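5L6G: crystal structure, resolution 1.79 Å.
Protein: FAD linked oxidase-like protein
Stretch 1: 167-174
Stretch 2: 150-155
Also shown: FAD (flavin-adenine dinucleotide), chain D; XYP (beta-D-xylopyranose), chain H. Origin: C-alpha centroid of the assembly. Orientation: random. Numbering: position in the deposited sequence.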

# COMPACT_ATOMS: atom_id res chain seq x y z
N GLY A 167 -0.89 -5.57 0.79
CA GLY A 167 -0.26 -5.35 2.09
C GLY A 167 -1.08 -4.32 2.86
O GLY A 167 -2.21 -4.62 3.28
N GLY A 168 -0.52 -3.12 3.01
CA GLY A 168 -1.21 -2.00 3.61
C GLY A 168 -0.75 -1.76 5.03
O GLY A 168 -1.24 -2.37 5.97
N PHE A 169 0.21 -0.84 5.17
CA PHE A 169 0.91 -0.57 6.40
C PHE A 169 0.55 0.83 6.89
O PHE A 169 0.62 1.81 6.12
CB PHE A 169 2.42 -0.62 6.15
CG PHE A 169 3.23 -0.51 7.41
CD1 PHE A 169 3.51 0.74 7.97
CD2 PHE A 169 3.68 -1.64 8.04
CE1 PHE A 169 4.24 0.84 9.15
CE2 PHE A 169 4.40 -1.55 9.23
CZ PHE A 169 4.67 -0.31 9.78
N GLY A 170 0.22 0.94 8.18
CA GLY A 170 -0.06 2.21 8.78
C GLY A 170 0.29 2.27 10.25
O GLY A 170 1.12 1.49 10.76
N PHE A 171 -0.32 3.24 10.91
CA PHE A 171 -0.01 3.54 12.30
C PHE A 171 -0.68 2.63 13.33
O PHE A 171 -0.68 2.92 14.54
CB PHE A 171 -0.30 5.02 12.58
CG PHE A 171 0.83 5.94 12.19
CD1 PHE A 171 2.02 5.95 12.90
CD2 PHE A 171 0.71 6.80 11.12
CE1 PHE A 171 3.06 6.81 12.56
CE2 PHE A 171 1.74 7.66 10.77
CZ PHE A 171 2.92 7.66 11.49
N SER A 172 -1.23 1.52 12.84
CA SER A 172 -1.68 0.42 13.69
C SER A 172 -0.97 -0.88 13.36
O SER A 172 -1.27 -1.90 13.96
CB SER A 172 -3.19 0.21 13.52
OG SER A 172 -3.88 1.32 14.05
N SER A 173 -0.02 -0.85 12.43
CA SER A 173 0.48 -2.08 11.85
C SER A 173 1.40 -2.83 12.80
O SER A 173 1.36 -4.06 12.87
CB SER A 173 1.18 -1.82 10.52
OG SER A 173 0.20 -1.59 9.53
N HIS A 174 2.25 -2.12 13.52
CA HIS A 174 3.01 -2.80 14.56
C HIS A 174 2.07 -3.51 15.56
O HIS A 174 2.33 -4.66 15.97
CB HIS A 174 3.92 -1.85 15.30
CG HIS A 174 4.97 -2.55 16.09
ND1 HIS A 174 4.99 -2.54 17.47
CD2 HIS A 174 6.01 -3.32 15.69
CE1 HIS A 174 6.03 -3.26 17.88
NE2 HIS A 174 6.65 -3.74 16.82
PA FAD D . -5.58 1.50 -7.61
O1A FAD D . -7.07 1.64 -7.85
O2A FAD D . -4.68 2.33 -8.46
O5B FAD D . -5.18 -0.02 -7.58
C5B FAD D . -3.85 -0.48 -7.33
C4B FAD D . -3.68 -1.88 -7.89
O4B FAD D . -4.62 -2.75 -7.25
C3B FAD D . -3.97 -1.96 -9.38
O3B FAD D . -3.18 -2.99 -9.95
C2B FAD D . -5.42 -2.37 -9.43
O2B FAD D . -5.80 -2.97 -10.66
C1B FAD D . -5.51 -3.29 -8.23
N9A FAD D . -6.88 -3.33 -7.72
C8A FAD D . -7.65 -2.32 -7.32
N7A FAD D . -8.86 -2.77 -6.93
C5A FAD D . -8.83 -4.09 -7.08
C6A FAD D . -9.80 -5.17 -6.89
N6A FAD D . -11.00 -4.83 -6.40
N1A FAD D . -9.41 -6.42 -7.21
C2A FAD D . -8.19 -6.72 -7.67
N3A FAD D . -7.24 -5.76 -7.88
C4A FAD D . -7.53 -4.46 -7.60
N1 FAD D . 0.31 2.39 1.28
C2 FAD D . 0.60 1.88 2.52
O2 FAD D . 0.93 0.67 2.62
N3 FAD D . 0.49 2.65 3.63
C4 FAD D . 0.10 3.95 3.59
O4 FAD D . -0.00 4.68 4.62
C4X FAD D . -0.22 4.57 2.29
N5 FAD D . -0.62 5.87 2.15
C5X FAD D . -0.95 6.43 0.93
C6 FAD D . -1.38 7.76 0.80
C7 FAD D . -1.68 8.28 -0.47
C7M FAD D . -2.13 9.72 -0.56
C8 FAD D . -1.59 7.42 -1.70
C8M FAD D . -1.98 7.94 -3.08
C9 FAD D . -1.17 6.11 -1.54
C9A FAD D . -0.82 5.58 -0.29
N10 FAD D . -0.37 4.24 -0.12
C10 FAD D . -0.06 3.69 1.13
C1' FAD D . -0.21 3.34 -1.25
C2' FAD D . -1.44 2.52 -1.50
O2' FAD D . -1.45 1.47 -0.53
C3' FAD D . -1.26 1.91 -2.88
O3' FAD D . -1.08 2.92 -3.88
C4' FAD D . -2.50 1.07 -3.21
O4' FAD D . -2.12 -0.01 -4.06
C5' FAD D . -3.55 1.96 -3.84
O5' FAD D . -4.81 1.30 -3.81
P FAD D . -5.96 1.89 -4.71
O1P FAD D . -7.15 0.99 -4.73
O2P FAD D . -6.20 3.33 -4.36
O3P FAD D . -5.21 2.00 -6.12
O1 XYP H . 3.41 5.69 3.57
C1 XYP H . 2.54 6.75 3.18
C2 XYP H . 2.55 7.83 4.26
C3 XYP H . 1.81 9.08 3.81
C4 XYP H . 2.34 9.55 2.45
C5 XYP H . 2.32 8.40 1.43
O2 XYP H . 1.93 7.29 5.42
O3 XYP H . 1.87 10.11 4.81
O4 XYP H . 1.51 10.59 1.94
O5 XYP H . 2.99 7.25 1.93
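Stretch 2 150-155: FSHGTC

Stretch 2, F150 to C155, has no regular helix or strand; its backbone is extended from F150 to T154, and S151 to T154 lie against stretch 1. Between G170 and S172 the backbone runs antiparallel to S151-G153: G170 pairs with G153, their CA atoms 4.0 Å apart, and S172 with S151, at 5.4 Å. Stretch 1 then folds into a type I turn from G170 to S173, closed by S173 N to G170 O (3.1 Å) and by G170 N to S173 OG (2.9 Å), before a helix begins at S173.

No direct hydrogen bond joins the stretches. Their backbones instead meet through two CA-H...O contacts, G170 CA to H152 O and G153 CA to F169 O, each 3.4 Å. Such proximity depends on glycine at G170, where an ideal CB would fall 2.0 Å from H152 O.

Water supplies the polar link. Water 1 donates to S151 OG (3.0 Å) and H152 O (2.7 Å) and accepts from S172 N (2.9 Å); water 2 donates to H152 O (2.9 Å) and accepts from F171 N (2.9 Å). H152 O thus serves both bridges.

Side chains pack beside these backbone contacts. The CA-to-CB bonds of S151 and S172 point toward the opposing stretch, bringing S151 OG within 3.5 Å of S172 CB. On F171 the bond points sideways, but the ring end comes nearer, and its CD2 lies 3.5 Å from T154 CG2. The CA-to-CB bond of H152 points away, and its ND1 donates to G153 O (3.0 Å).

The flavin ties both stretches together. F169 N donates to FAD O2 (3.0 Å) and F169 O accepts from FAD N3 (2.6 Å), while T154 N donates to FAD O4 (2.9 Å). C155 SG is covalently bonded to FAD C6 (1.6 Å), and T154 OG1 hydrogen-bonds XYP O2 (2.7 Å). At G153 an ideal CB would clash with FAD C4, at 2.6 Å.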

# COMPACT_ATOMS: atom_id res chain seq x y z
N PHE A 150 -10.05 -1.70 11.46
CA PHE A 150 -9.00 -2.64 11.11
C PHE A 150 -7.70 -1.88 10.82
O PHE A 150 -7.67 -0.63 10.83
CB PHE A 150 -9.40 -3.67 10.04
CG PHE A 150 -9.68 -3.13 8.67
CD1 PHE A 150 -8.66 -2.93 7.75
CD2 PHE A 150 -10.99 -2.95 8.25
CE1 PHE A 150 -8.94 -2.49 6.47
CE2 PHE A 150 -11.28 -2.52 6.96
CZ PHE A 150 -10.25 -2.30 6.07
N SER A 151 -6.61 -2.62 10.65
CA SER A 151 -5.32 -1.99 10.44
C SER A 151 -5.12 -1.61 8.97
O SER A 151 -5.15 -2.46 8.11
CB SER A 151 -4.20 -2.93 10.88
OG SER A 151 -2.98 -2.23 10.98
N HIS A 152 -4.93 -0.32 8.69
CA HIS A 152 -4.70 0.12 7.32
C HIS A 152 -3.81 1.36 7.27
O HIS A 152 -3.44 1.92 8.29
CB HIS A 152 -6.02 0.35 6.59
CG HIS A 152 -6.97 1.26 7.30
ND1 HIS A 152 -6.76 2.62 7.42
CD2 HIS A 152 -8.17 1.01 7.89
CE1 HIS A 152 -7.77 3.16 8.09
NE2 HIS A 152 -8.64 2.21 8.38
N GLY A 153 -3.50 1.78 6.05
CA GLY A 153 -2.63 2.88 5.81
C GLY A 153 -3.23 4.21 6.20
O GLY A 153 -4.39 4.30 6.57
N THR A 154 -2.39 5.23 6.13
CA THR A 154 -2.80 6.59 6.35
C THR A 154 -3.24 7.02 4.97
O THR A 154 -2.80 6.45 3.97
CB THR A 154 -1.60 7.46 6.77
OG1 THR A 154 -0.74 7.66 5.64
CG2 THR A 154 -0.77 6.80 7.90
N CYS A 155 -4.04 8.05 4.86
CA CYS A 155 -4.41 8.51 3.52
C CYS A 155 -5.85 8.09 3.29
O CYS A 155 -6.11 6.99 2.82
CB CYS A 155 -3.52 7.92 2.39
SG CYS A 155 -1.82 8.55 2.18
O HOH W 1 -2.26 0.56 10.27
O HOH W 2 -2.83 4.18 9.93